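Local coordinates for hypothetical protein AF1432 (Archaeoglobus fulgidus, PDB 1YNB) that probably hydrolyses 2'-deoxyribonucleoside 5'-phosphates to the deoxyribonucleoside and phosphate, as a metal-dependent homodimeric enzyme of the HD-domain family, at residues I14-S19 with H77-M82; T23-W28 with K125-F130; I52-S57 with E62-A67; A71-L76 with E102-M107; Q131-S136 with R161-R166. All coordinates share one frame; numbering follows the deposited sequence.

How the interactions relate
From the N terminus, interaction 1 opens first and brings helix 8-18 onto helix 78-81. Interaction 2 opens at 23-28 but closes only at 125-130, so the two cross. Interaction 3, a short-range hairpin between helices 39-56 and 61-73, is nested inside both. Interaction 4 starts on the same helix 61-73, crosses interaction 1 and is nested in interaction 2. It touches interaction 1 through Q103, their centres being about 9 Å apart. Interaction 5 follows in series and joins helix 117-135, which also serves interaction 2, to helix 154-166. Interactions 4 and 5 lie on opposite sides of the chain's centre, and all five touch the second subunit.

Interaction 1: residues I14-S19 with H77-M82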
# COMPACT_ATOMS: atom_id res chain seq x y z
N ILE A 14 6.74 21.03 -1.50
CA ILE A 14 6.14 19.75 -1.87
C ILE A 14 7.22 18.64 -1.83
O ILE A 14 6.93 17.53 -1.39
CB ILE A 14 5.45 19.82 -3.25
CG1 ILE A 14 4.19 20.73 -3.10
CG2 ILE A 14 4.96 18.42 -3.70
CD1 ILE A 14 3.56 21.24 -4.44
N HIS A 15 8.43 18.97 -2.27
CA HIS A 15 9.56 18.01 -2.23
C HIS A 15 9.81 17.69 -0.77
O HIS A 15 10.01 16.51 -0.37
CB HIS A 15 10.84 18.60 -2.83
CG HIS A 15 10.90 18.54 -4.32
ND1 HIS A 15 10.63 17.39 -5.03
CD2 HIS A 15 11.20 19.48 -5.24
CE1 HIS A 15 10.74 17.63 -6.32
NE2 HIS A 15 11.09 18.89 -6.48
N GLU A 16 9.79 18.73 0.07
CA GLU A 16 10.06 18.53 1.50
C GLU A 16 9.02 17.64 2.16
O GLU A 16 9.35 16.81 3.01
CB GLU A 16 10.13 19.89 2.24
CG GLU A 16 10.26 19.73 3.77
CD GLU A 16 10.53 21.05 4.51
OE1 GLU A 16 10.71 22.08 3.83
OE2 GLU A 16 10.57 21.05 5.76
N VAL A 17 7.76 17.81 1.79
CA VAL A 17 6.67 17.00 2.34
C VAL A 17 6.90 15.53 1.97
O VAL A 17 6.54 14.63 2.75
CB VAL A 17 5.29 17.45 1.76
CG1 VAL A 17 4.19 16.40 2.00
CG2 VAL A 17 4.90 18.81 2.45
N GLY A 18 7.48 15.30 0.81
CA GLY A 18 7.73 13.93 0.38
C GLY A 18 8.78 13.27 1.27
O GLY A 18 8.82 12.03 1.36
N SER A 19 9.64 14.04 1.93
CA SER A 19 10.62 13.41 2.85
C SER A 19 9.91 12.71 4.02
O SER A 19 10.50 11.87 4.69
CB SER A 19 11.65 14.42 3.38
OG SER A 19 11.10 15.23 4.40
N HIS A 77 6.34 19.43 10.59
CA HIS A 77 7.66 19.92 10.94
C HIS A 77 8.66 18.78 11.15
O HIS A 77 9.86 19.00 11.08
CB HIS A 77 7.58 20.79 12.21
CG HIS A 77 7.08 20.04 13.39
ND1 HIS A 77 7.92 19.40 14.28
CD2 HIS A 77 5.82 19.71 13.76
CE1 HIS A 77 7.20 18.70 15.14
NE2 HIS A 77 5.92 18.87 14.85
N GLU A 78 8.18 17.56 11.41
CA GLU A 78 9.10 16.43 11.62
C GLU A 78 9.97 16.14 10.38
O GLU A 78 10.96 15.38 10.44
CB GLU A 78 8.32 15.19 12.06
CG GLU A 78 7.70 15.34 13.45
CD GLU A 78 6.99 14.08 13.94
OE1 GLU A 78 6.77 13.15 13.13
OE2 GLU A 78 6.63 14.03 15.14
N ALA A 79 9.60 16.77 9.26
CA ALA A 79 10.37 16.61 8.03
C ALA A 79 11.76 17.16 8.31
O ALA A 79 12.74 16.71 7.72
CB ALA A 79 9.73 17.42 6.90
N ARG A 80 11.81 18.14 9.20
CA ARG A 80 13.06 18.77 9.62
C ARG A 80 13.52 18.30 10.99
O ARG A 80 14.72 18.25 11.27
CB ARG A 80 12.91 20.30 9.65
CG ARG A 80 12.62 20.92 8.30
CD ARG A 80 12.15 22.39 8.41
NE ARG A 80 11.73 22.87 7.09
CZ ARG A 80 12.07 24.03 6.55
NH1 ARG A 80 12.83 24.89 7.22
NH2 ARG A 80 11.70 24.30 5.29
N THR A 81 12.58 17.96 11.87
CA THR A 81 12.97 17.58 13.24
C THR A 81 13.03 16.10 13.57
O THR A 81 13.56 15.73 14.62
CB THR A 81 12.04 18.23 14.28
OG1 THR A 81 10.78 17.56 14.27
CG2 THR A 81 11.82 19.70 13.96
N MET A 82 12.50 15.27 12.67
CA MET A 82 12.45 13.82 12.89
C MET A 82 11.32 13.50 13.87
O MET A 82 10.81 14.40 14.57
CB MET A 82 13.77 13.28 13.46
CG MET A 82 14.99 13.58 12.59
SD MET A 82 16.55 12.99 13.37
CE MET A 82 16.25 11.15 13.29
O HOH W 1 13.42 14.59 6.47
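Within the all-helical HD-type domain, helix 8-18 meets the short helix 78-81 through E16 and S19 on one side and A79 and R80 on the other. The backbones come closest at S19 and A79, whose CA atoms are 6.1 Å apart. A side-on salt bridge carries the contact: R80 NE reaches E16 OE2 at 2.5 Å, a short distance for such a pair, and R80 NH2 reaches E16 OE1 at 2.8 Å. Both oxygens are met on their syn side, and the carboxylate and guanidinium planes lie only 25° apart, which identifies a two-pronged grip. E16 has CG anti to the backbone N (chi1 174°) and an extended chain, which carries the carboxylate across to the arginine while its CG passes the methyl of A79. Beside the ion pair, S19 OG rests 3.6 Å from A79 CB and donates to E16 O at 2.7 Å, in the carbonyl plane. A water donates to S19 OG and, at 2.6 Å, to A79 O, bridging the S19 hydroxyl to the A79 backbone carbonyl. With an alanine at E16, the R80 guanidinium would probably be left without its charged mate and free to swing. Helix 96-103 lies alongside, its Q103 amide donating to E16 OE2, while W171 of the second subunit packs on E16 and S19.

Interaction 2: residues T23-W28 with K125-F130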
# COMPACT_ATOMS: atom_id res chain seq x y z
N THR A 23 10.72 9.22 6.38
CA THR A 23 11.02 9.43 7.79
C THR A 23 10.31 8.32 8.58
O THR A 23 9.08 8.27 8.66
CB THR A 23 10.47 10.82 8.27
OG1 THR A 23 11.07 11.87 7.51
CG2 THR A 23 10.77 11.02 9.73
N PRO A 24 11.07 7.39 9.18
CA PRO A 24 10.36 6.35 9.93
C PRO A 24 9.67 6.85 11.19
O PRO A 24 10.11 7.84 11.79
CB PRO A 24 11.47 5.33 10.27
CG PRO A 24 12.66 6.16 10.37
CD PRO A 24 12.53 7.21 9.24
N ARG A 25 8.59 6.17 11.57
CA ARG A 25 7.92 6.41 12.85
C ARG A 25 8.94 5.66 13.76
O ARG A 25 8.94 4.44 13.83
CB ARG A 25 6.55 5.77 12.82
CG ARG A 25 5.57 6.74 12.04
CD ARG A 25 4.98 7.77 13.07
NE ARG A 25 3.99 7.11 13.89
CZ ARG A 25 3.37 7.71 14.92
NH1 ARG A 25 3.70 8.98 15.19
NH2 ARG A 25 2.47 7.08 15.65
N SER A 26 9.77 6.44 14.44
CA SER A 26 10.91 5.91 15.21
C SER A 26 10.74 5.02 16.40
O SER A 26 11.67 4.23 16.69
CB SER A 26 11.83 7.08 15.63
OG SER A 26 11.13 7.93 16.53
N GLY A 27 9.63 5.17 17.11
CA GLY A 27 9.34 4.38 18.30
C GLY A 27 9.34 2.90 18.03
O GLY A 27 9.67 2.09 18.92
N TRP A 28 8.97 2.51 16.81
CA TRP A 28 8.96 1.10 16.46
C TRP A 28 10.32 0.44 16.25
O TRP A 28 10.42 -0.78 16.39
CB TRP A 28 8.21 0.85 15.18
CG TRP A 28 6.81 1.47 15.15
CD1 TRP A 28 6.39 2.45 14.30
CD2 TRP A 28 5.70 1.13 15.99
NE1 TRP A 28 5.06 2.76 14.57
CE2 TRP A 28 4.62 1.96 15.60
CE3 TRP A 28 5.51 0.22 17.04
CZ2 TRP A 28 3.38 1.90 16.22
CZ3 TRP A 28 4.27 0.16 17.68
CH2 TRP A 28 3.21 1.00 17.26
N LYS A 125 -3.36 9.61 18.49
CA LYS A 125 -3.27 8.50 19.47
C LYS A 125 -4.03 7.23 19.05
O LYS A 125 -3.59 6.10 19.31
CB LYS A 125 -3.81 8.97 20.83
CG LYS A 125 -3.02 10.11 21.41
CD LYS A 125 -3.64 10.46 22.76
CE LYS A 125 -3.43 11.91 23.15
NZ LYS A 125 -4.49 12.23 24.17
N LEU A 126 -5.20 7.37 18.45
CA LEU A 126 -5.94 6.20 18.02
C LEU A 126 -5.18 5.51 16.89
O LEU A 126 -5.21 4.27 16.82
CB LEU A 126 -7.33 6.55 17.47
CG LEU A 126 -8.57 6.30 18.33
CD1 LEU A 126 -9.80 6.46 17.41
CD2 LEU A 126 -8.57 4.88 18.96
N GLU A 127 -4.59 6.28 15.97
CA GLU A 127 -3.85 5.69 14.85
C GLU A 127 -2.73 4.80 15.44
O GLU A 127 -2.47 3.64 14.98
CB GLU A 127 -3.27 6.77 13.95
CG GLU A 127 -2.94 6.29 12.51
CD GLU A 127 -1.72 5.34 12.43
OE1 GLU A 127 -0.69 5.61 13.09
OE2 GLU A 127 -1.82 4.34 11.66
N LEU A 128 -2.02 5.37 16.41
CA LEU A 128 -0.94 4.64 17.09
C LEU A 128 -1.46 3.36 17.74
O LEU A 128 -0.84 2.29 17.61
CB LEU A 128 -0.29 5.53 18.17
CG LEU A 128 0.74 4.87 19.10
CD1 LEU A 128 2.00 4.45 18.33
CD2 LEU A 128 1.12 5.90 20.11
N ALA A 129 -2.61 3.43 18.42
CA ALA A 129 -3.17 2.23 19.05
C ALA A 129 -3.51 1.18 17.98
O ALA A 129 -3.25 -0.01 18.16
CB ALA A 129 -4.45 2.58 19.89
N PHE A 130 -4.12 1.59 16.86
CA PHE A 130 -4.42 0.61 15.80
C PHE A 130 -3.11 -0.04 15.27
O PHE A 130 -3.07 -1.26 15.05
CB PHE A 130 -5.12 1.27 14.59
CG PHE A 130 -6.62 1.23 14.69
CD1 PHE A 130 -7.30 2.15 15.48
CD2 PHE A 130 -7.33 0.26 13.99
CE1 PHE A 130 -8.72 2.10 15.56
CE2 PHE A 130 -8.71 0.19 14.05
CZ PHE A 130 -9.43 1.12 14.84
O HOH W 2 1.36 4.67 14.50
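R25 and L128 have the nearest CA atoms, yet these stand 10.0 Å apart, evidence that side chains, with one water, span the gap between 23-28 and 125-130. The first segment is loop, in which 26-28 curl as a helix would but lack its repeating hydrogen bonds. The second is a continuous helix, held by A129 N to K125 O and F130 N to L126 O. L128 sits at the centre of the contact. Its CG is anti to the backbone N (chi1 173°), and its CD1 methyl meets W28 CZ2 at 3.6 Å and R25 NH2 at 3.8 Å. R25 reaches this methyl by bending at chi2 (-87°) and chi3 (-75°). Its charge lies near that of E127, but R25 NH2 and E127 OE1 are 4.3 Å apart and the oxygen is well out of the guanidinium plane, so no direct bond forms. A water mediates instead: R25 NH2 donates to it at 2.9 Å, it donates to E127 OE1 at 2.7 Å, and it lies at the W28 ring edge. Stronger polar partners come from elsewhere: E37 OE1 receives both R25 NE and W28 NE1, whereas E127 OE1 is hydrogen-bonded to H42 ND1, of the probable HD metal-site motif, and E127 OE2 forms a salt bridge with R45. Helix 117-135 thus runs between this loop and helix 154-166, where L126 packs on I159 and Y160, and it also leans on helix 39-56 through L126 on I49.

Interaction 3: residues I52-S57 with E62-A67; sequences ILALKS and EKACKA
The methyl of A54 rests against the backbone of A64, in an antiparallel helical hairpin of the HD-type fold. A54 CB lies 3.5 Å from A64 CA and 3.8 Å from A64 CB, and the CA atoms of the two residues are 4.9 Å apart. Such proximity is possible because each side offers only a methyl group; the axes of helix segments 52-56 and 62-67 approach to 8.1 Å, with 154° between their N-to-C directions. One turn further along the second helix, A67 CB stands 4.3 Å from A54 CB, which therefore rests over two successive small residues of the same helical face. L55 widens the contact from the flank: with CG anti to the carbonyl carbon (chi1 -73°), it brings CG and CD2 against the methyl of A64, CD2 at 3.7 Å. No hydrogen bond crosses between the segments, so the junction is held by apolar contact alone.

The next shell fixes the two helices. L53, turned to the flank of the contact, packs on helix 117-135 and helix 154-166, and A67 touches Y119 of the former. F51 touches A64 and C65 from the preceding turn of helix 39-56. The second subunit closes part of the outer surface, with its M107 on L55 and its W106 on I52. K66 extends to a salt bridge with D115, and K63 N binds S60 OG in the connection between the helices. At this same end, just past helix 39-56, S57 OG donates to L53 O at 2.7 Å, tilted 30° from the carbonyl plane.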
# COMPACT_ATOMS: atom_id res chain seq x y z
N ILE A 52 -13.38 10.56 10.56
CA ILE A 52 -14.36 9.71 11.22
C ILE A 52 -14.78 10.23 12.60
O ILE A 52 -15.98 10.21 12.93
CB ILE A 52 -13.80 8.28 11.38
CG1 ILE A 52 -13.73 7.59 10.01
CG2 ILE A 52 -14.73 7.45 12.28
CD1 ILE A 52 -12.91 6.27 10.04
N LEU A 53 -13.81 10.66 13.40
CA LEU A 53 -14.12 11.17 14.75
C LEU A 53 -15.07 12.37 14.69
O LEU A 53 -16.00 12.47 15.49
CB LEU A 53 -12.86 11.59 15.50
CG LEU A 53 -11.93 10.43 15.92
CD1 LEU A 53 -10.72 10.97 16.63
CD2 LEU A 53 -12.68 9.47 16.81
N ALA A 54 -14.82 13.27 13.74
CA ALA A 54 -15.67 14.45 13.61
C ALA A 54 -17.07 14.03 13.21
O ALA A 54 -18.04 14.45 13.83
CB ALA A 54 -15.08 15.41 12.57
N LEU A 55 -17.20 13.20 12.18
CA LEU A 55 -18.53 12.80 11.76
C LEU A 55 -19.31 12.10 12.87
O LEU A 55 -20.49 12.42 13.13
CB LEU A 55 -18.45 11.90 10.54
CG LEU A 55 -18.10 12.57 9.21
CD1 LEU A 55 -18.27 11.55 8.08
CD2 LEU A 55 -19.01 13.79 8.95
N LYS A 56 -18.66 11.13 13.52
CA LYS A 56 -19.29 10.38 14.60
C LYS A 56 -19.59 11.26 15.81
O LYS A 56 -20.36 10.88 16.68
CB LYS A 56 -18.39 9.20 15.02
CG LYS A 56 -18.34 8.06 14.01
CD LYS A 56 -19.57 7.15 14.13
CE LYS A 56 -19.83 6.41 12.84
NZ LYS A 56 -20.94 5.42 12.97
N SER A 57 -18.96 12.43 15.88
CA SER A 57 -19.19 13.35 16.98
C SER A 57 -20.30 14.33 16.60
O SER A 57 -20.50 15.33 17.28
CB SER A 57 -17.93 14.14 17.30
OG SER A 57 -16.94 13.31 17.87
N GLU A 62 -18.01 19.32 6.28
CA GLU A 62 -17.02 20.37 6.09
C GLU A 62 -16.10 20.39 7.28
O GLU A 62 -14.89 20.59 7.16
CB GLU A 62 -17.68 21.74 5.92
CG GLU A 62 -18.85 21.72 4.93
CD GLU A 62 -20.03 20.95 5.49
OE1 GLU A 62 -20.58 20.04 4.81
OE2 GLU A 62 -20.40 21.26 6.64
N LYS A 63 -16.68 20.18 8.45
CA LYS A 63 -15.93 20.17 9.69
C LYS A 63 -15.02 18.91 9.71
O LYS A 63 -13.87 18.97 10.13
CB LYS A 63 -16.93 20.13 10.87
CG LYS A 63 -16.45 20.78 12.18
CD LYS A 63 -16.32 22.31 12.08
CE LYS A 63 -17.62 23.03 11.63
NZ LYS A 63 -18.81 22.90 12.55
N ALA A 64 -15.57 17.78 9.28
CA ALA A 64 -14.81 16.52 9.25
C ALA A 64 -13.62 16.67 8.28
O ALA A 64 -12.50 16.25 8.59
CB ALA A 64 -15.72 15.41 8.80
N CYS A 65 -13.85 17.28 7.11
CA CYS A 65 -12.76 17.49 6.14
C CYS A 65 -11.68 18.40 6.71
O CYS A 65 -10.50 18.28 6.41
CB CYS A 65 -13.32 18.10 4.85
SG CYS A 65 -14.32 17.03 3.96
N LYS A 66 -12.06 19.34 7.57
CA LYS A 66 -11.06 20.23 8.14
C LYS A 66 -10.21 19.51 9.20
O LYS A 66 -9.02 19.82 9.43
CB LYS A 66 -11.77 21.41 8.80
CG LYS A 66 -10.84 22.43 9.39
CD LYS A 66 -11.67 23.67 9.80
CE LYS A 66 -10.79 24.81 10.23
NZ LYS A 66 -11.68 25.92 10.73
N ALA A 67 -10.84 18.57 9.87
CA ALA A 67 -10.14 17.82 10.90
C ALA A 67 -9.12 16.91 10.20
O ALA A 67 -8.01 16.74 10.69
CB ALA A 67 -11.14 17.01 11.70

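Interaction 4: residues A71-L76 with E102-M107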
# COMPACT_ATOMS: atom_id res chain seq x y z
N ALA A 71 -5.01 17.08 10.50
CA ALA A 71 -4.23 15.90 10.89
C ALA A 71 -3.07 15.72 9.90
O ALA A 71 -1.96 15.29 10.30
CB ALA A 71 -5.12 14.65 10.86
N LEU A 72 -3.29 16.02 8.62
CA LEU A 72 -2.20 15.88 7.65
C LEU A 72 -1.03 16.79 7.94
O LEU A 72 0.13 16.44 7.69
CB LEU A 72 -2.69 16.16 6.24
CG LEU A 72 -3.66 15.17 5.65
CD1 LEU A 72 -4.22 15.76 4.33
CD2 LEU A 72 -2.92 13.84 5.38
N PHE A 73 -1.31 18.00 8.45
CA PHE A 73 -0.27 18.97 8.78
C PHE A 73 0.31 18.81 10.18
O PHE A 73 1.25 19.52 10.56
CB PHE A 73 -0.84 20.40 8.65
CG PHE A 73 -0.97 20.87 7.24
CD1 PHE A 73 0.11 21.50 6.60
CD2 PHE A 73 -2.12 20.60 6.51
CE1 PHE A 73 0.03 21.85 5.23
CE2 PHE A 73 -2.22 20.95 5.14
CZ PHE A 73 -1.14 21.57 4.51
N HIS A 74 -0.25 17.89 10.95
CA HIS A 74 0.16 17.69 12.33
C HIS A 74 1.64 17.48 12.61
O HIS A 74 2.22 18.14 13.47
CB HIS A 74 -0.67 16.56 12.94
CG HIS A 74 -0.61 16.50 14.43
ND1 HIS A 74 -0.72 15.32 15.14
CD2 HIS A 74 -0.47 17.48 15.36
CE1 HIS A 74 -0.65 15.58 16.44
NE2 HIS A 74 -0.51 16.88 16.59
N ASP A 75 2.30 16.57 11.91
CA ASP A 75 3.73 16.39 12.22
C ASP A 75 4.58 16.93 11.12
O ASP A 75 5.74 16.60 11.03
CB ASP A 75 4.06 14.90 12.38
CG ASP A 75 3.12 14.21 13.31
OD1 ASP A 75 2.81 14.79 14.38
OD2 ASP A 75 2.69 13.09 12.97
N LEU A 76 4.02 17.80 10.29
CA LEU A 76 4.77 18.28 9.16
C LEU A 76 6.17 18.74 9.47
O LEU A 76 7.11 18.48 8.71
CB LEU A 76 3.97 19.36 8.44
CG LEU A 76 3.95 19.09 6.94
CD1 LEU A 76 3.49 17.65 6.67
CD2 LEU A 76 3.01 20.08 6.24
N GLU A 102 9.16 28.45 9.66
CA GLU A 102 10.01 28.45 8.48
C GLU A 102 9.49 27.50 7.41
O GLU A 102 9.52 27.82 6.22
CB GLU A 102 11.43 28.07 8.88
CG GLU A 102 11.88 28.68 10.18
CD GLU A 102 13.38 28.68 10.33
OE1 GLU A 102 14.02 27.71 9.89
OE2 GLU A 102 13.91 29.65 10.92
N GLN A 103 9.00 26.34 7.83
CA GLN A 103 8.49 25.38 6.87
C GLN A 103 7.30 25.93 6.09
O GLN A 103 7.19 25.72 4.88
CB GLN A 103 8.09 24.10 7.59
CG GLN A 103 7.70 22.96 6.68
CD GLN A 103 7.32 21.72 7.48
OE1 GLN A 103 6.45 21.78 8.36
NE2 GLN A 103 7.98 20.60 7.18
N LEU A 104 6.42 26.68 6.76
CA LEU A 104 5.24 27.22 6.08
C LEU A 104 5.35 28.66 5.61
O LEU A 104 4.34 29.30 5.29
CB LEU A 104 4.00 27.07 6.97
CG LEU A 104 3.64 25.61 7.27
CD1 LEU A 104 2.53 25.57 8.27
CD2 LEU A 104 3.24 24.90 5.99
N SER A 105 6.57 29.18 5.55
CA SER A 105 6.80 30.56 5.12
C SER A 105 6.15 30.89 3.77
O SER A 105 5.80 32.04 3.50
CB SER A 105 8.30 30.85 5.04
OG SER A 105 8.94 30.06 4.04
N TRP A 106 5.98 29.88 2.92
CA TRP A 106 5.38 30.10 1.62
C TRP A 106 3.90 30.48 1.72
O TRP A 106 3.33 31.02 0.77
CB TRP A 106 5.52 28.85 0.74
CG TRP A 106 4.81 27.66 1.28
CD1 TRP A 106 5.30 26.75 2.17
CD2 TRP A 106 3.44 27.29 1.04
NE1 TRP A 106 4.32 25.83 2.49
CE2 TRP A 106 3.17 26.14 1.82
CE3 TRP A 106 2.42 27.82 0.23
CZ2 TRP A 106 1.92 25.52 1.83
CZ3 TRP A 106 1.17 27.20 0.25
CH2 TRP A 106 0.93 26.06 1.04
N MET A 107 3.26 30.19 2.84
CA MET A 107 1.85 30.52 2.98
C MET A 107 1.69 31.98 3.33
O MET A 107 2.35 32.48 4.25
CB MET A 107 1.18 29.67 4.05
CG MET A 107 1.15 28.20 3.75
SD MET A 107 0.15 27.30 4.93
CE MET A 107 -1.48 27.48 4.17
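Q103 meets L76 through its amide. With CG anti to the backbone N (chi1 -173°) and the chain extended, the amide is carried out to L76, where NE2 meets L76 O at 2.8 Å with an N-H...O angle of 167°. The acceptor lies in the amide plane of Q103, but the donor stands above the L76 carbonyl plane, 61° out of it, off the lone-pair directions. The other end of the amide, OE1, lies 3.5 Å from L76 CB, the two side chains crossing at about a right angle. An alanine at Q103 is likely to leave L76 O, and E16 OE2 as well, without this amide donor and to open a gap over the L76 side chain.

L104, the first residue to leave helical geometry, puts CD2 4.5 Å from F73 CE1, a loose approach. F73 and L76 bound a type I turn around H74 and D75, the dyad of the probable HD motif, and D75 points away from this contact. L76 and L104 both pack on F13 of helix 8-18, while F51 of the second subunit meets the F73 ring. M107 N closes a second type I turn onto L104 O at 2.8 Å.

Interaction 5: residues Q131-S136 with R161-R166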
# COMPACT_ATOMS: atom_id res chain seq x y z
N GLN A 131 -2.08 0.79 15.08
CA GLN A 131 -0.81 0.30 14.53
C GLN A 131 -0.12 -0.61 15.58
O GLN A 131 0.57 -1.57 15.22
CB GLN A 131 0.10 1.45 14.14
CG GLN A 131 1.38 0.98 13.39
CD GLN A 131 1.11 0.17 12.12
OE1 GLN A 131 0.75 0.74 11.08
NE2 GLN A 131 1.30 -1.16 12.19
N GLY A 132 -0.37 -0.31 16.84
CA GLY A 132 0.18 -1.13 17.93
C GLY A 132 -0.46 -2.53 17.92
O GLY A 132 0.24 -3.56 18.07
N VAL A 133 -1.78 -2.59 17.75
CA VAL A 133 -2.50 -3.85 17.68
C VAL A 133 -2.04 -4.61 16.44
O VAL A 133 -1.85 -5.83 16.51
CB VAL A 133 -4.02 -3.63 17.61
CG1 VAL A 133 -4.77 -4.91 17.21
CG2 VAL A 133 -4.52 -3.20 19.00
N GLU A 134 -1.86 -3.91 15.32
CA GLU A 134 -1.44 -4.58 14.06
C GLU A 134 -0.01 -5.13 14.21
O GLU A 134 0.27 -6.26 13.79
CB GLU A 134 -1.50 -3.58 12.89
CG GLU A 134 -2.96 -3.28 12.57
CD GLU A 134 -3.21 -1.90 11.95
OE1 GLU A 134 -4.41 -1.61 11.71
OE2 GLU A 134 -2.25 -1.14 11.68
N TYR A 135 0.88 -4.35 14.79
CA TYR A 135 2.26 -4.82 14.95
C TYR A 135 2.43 -5.89 16.03
O TYR A 135 3.43 -6.63 16.01
CB TYR A 135 3.21 -3.65 15.25
CG TYR A 135 3.59 -2.79 14.05
CD1 TYR A 135 3.65 -3.32 12.75
CD2 TYR A 135 4.01 -1.48 14.23
CE1 TYR A 135 4.12 -2.56 11.67
CE2 TYR A 135 4.49 -0.70 13.16
CZ TYR A 135 4.55 -1.25 11.89
OH TYR A 135 5.01 -0.53 10.83
N SER A 136 1.48 -5.97 16.96
CA SER A 136 1.56 -6.94 18.05
C SER A 136 1.56 -8.37 17.54
O SER A 136 2.07 -9.27 18.21
CB SER A 136 0.40 -6.75 19.06
OG SER A 136 -0.83 -7.24 18.55
N ARG A 161 -12.35 1.38 22.50
CA ARG A 161 -12.87 0.25 23.27
C ARG A 161 -13.09 -0.97 22.39
O ARG A 161 -12.73 -2.09 22.76
CB ARG A 161 -14.19 0.64 23.99
CG ARG A 161 -14.76 -0.54 24.79
CD ARG A 161 -16.01 -0.22 25.56
NE ARG A 161 -16.43 -1.36 26.37
CZ ARG A 161 -17.59 -1.43 27.02
NH1 ARG A 161 -18.45 -0.42 26.95
NH2 ARG A 161 -17.90 -2.50 27.75
N VAL A 162 -13.69 -0.77 21.20
CA VAL A 162 -13.93 -1.90 20.31
C VAL A 162 -12.60 -2.42 19.73
O VAL A 162 -12.45 -3.64 19.58
CB VAL A 162 -14.93 -1.52 19.17
CG1 VAL A 162 -15.09 -2.66 18.16
CG2 VAL A 162 -16.29 -1.24 19.82
N LEU A 163 -11.67 -1.52 19.41
CA LEU A 163 -10.35 -1.91 18.88
C LEU A 163 -9.73 -2.92 19.85
O LEU A 163 -9.22 -3.97 19.44
CB LEU A 163 -9.40 -0.72 18.83
CG LEU A 163 -8.10 -0.57 18.00
CD1 LEU A 163 -7.00 0.04 18.87
CD2 LEU A 163 -7.72 -1.85 17.27
N MET A 164 -9.73 -2.56 21.13
CA MET A 164 -9.12 -3.42 22.15
C MET A 164 -9.94 -4.64 22.55
O MET A 164 -9.38 -5.62 23.07
CB MET A 164 -8.72 -2.58 23.37
CG MET A 164 -7.74 -1.39 23.05
SD MET A 164 -6.18 -1.92 22.27
CE MET A 164 -5.20 -2.40 23.79
N GLU A 165 -11.26 -4.60 22.34
CA GLU A 165 -12.09 -5.76 22.65
C GLU A 165 -11.79 -6.81 21.59
O GLU A 165 -11.65 -7.99 21.90
CB GLU A 165 -13.58 -5.43 22.54
CG GLU A 165 -14.12 -4.56 23.65
CD GLU A 165 -15.62 -4.38 23.52
OE1 GLU A 165 -16.09 -3.89 22.44
OE2 GLU A 165 -16.33 -4.73 24.49
N ARG A 166 -11.69 -6.36 20.34
CA ARG A 166 -11.46 -7.27 19.23
C ARG A 166 -10.02 -7.72 19.04
O ARG A 166 -9.78 -8.91 18.78
CB ARG A 166 -11.90 -6.63 17.89
CG ARG A 166 -13.38 -6.26 17.78
CD ARG A 166 -13.70 -5.63 16.38
NE ARG A 166 -13.49 -6.56 15.25
CZ ARG A 166 -12.44 -6.54 14.43
NH1 ARG A 166 -11.47 -5.65 14.59
NH2 ARG A 166 -12.33 -7.45 13.44
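V133 carries the contact with L163 and M164. Its CB already lies 4.1 Å from L163 CD2. At the branch, chi1 of 167° sets CG1 anti to the backbone N and CG2 anti to the carbonyl carbon, and it is CG2 that reaches across. This methyl meets L163 CD2 at 3.9 Å and CD1 at 4.1 Å, entering the fork of the leucine as the two side chains slide past each other in opposite directions. The same CG2 touches M164 SD at 3.9 Å. M164 brings its sulfur there by bending twice, at chi2 (-58°) and chi3 (-84°), and crosses the valine at a slant. With the nearest CA atoms, those of V133 and M164, 8.0 Å apart and no polar bond between the segments, the contact rests on apolar groups alone. Around the pair, I143 packs on V133, A129 and F130 also touch L163, and H15 of the second subunit reaches L163 as well. The arrangement is apolar helix-against-helix packing, joining helix 117-135 to helix 154-166 in an all-helical fold of the HD type.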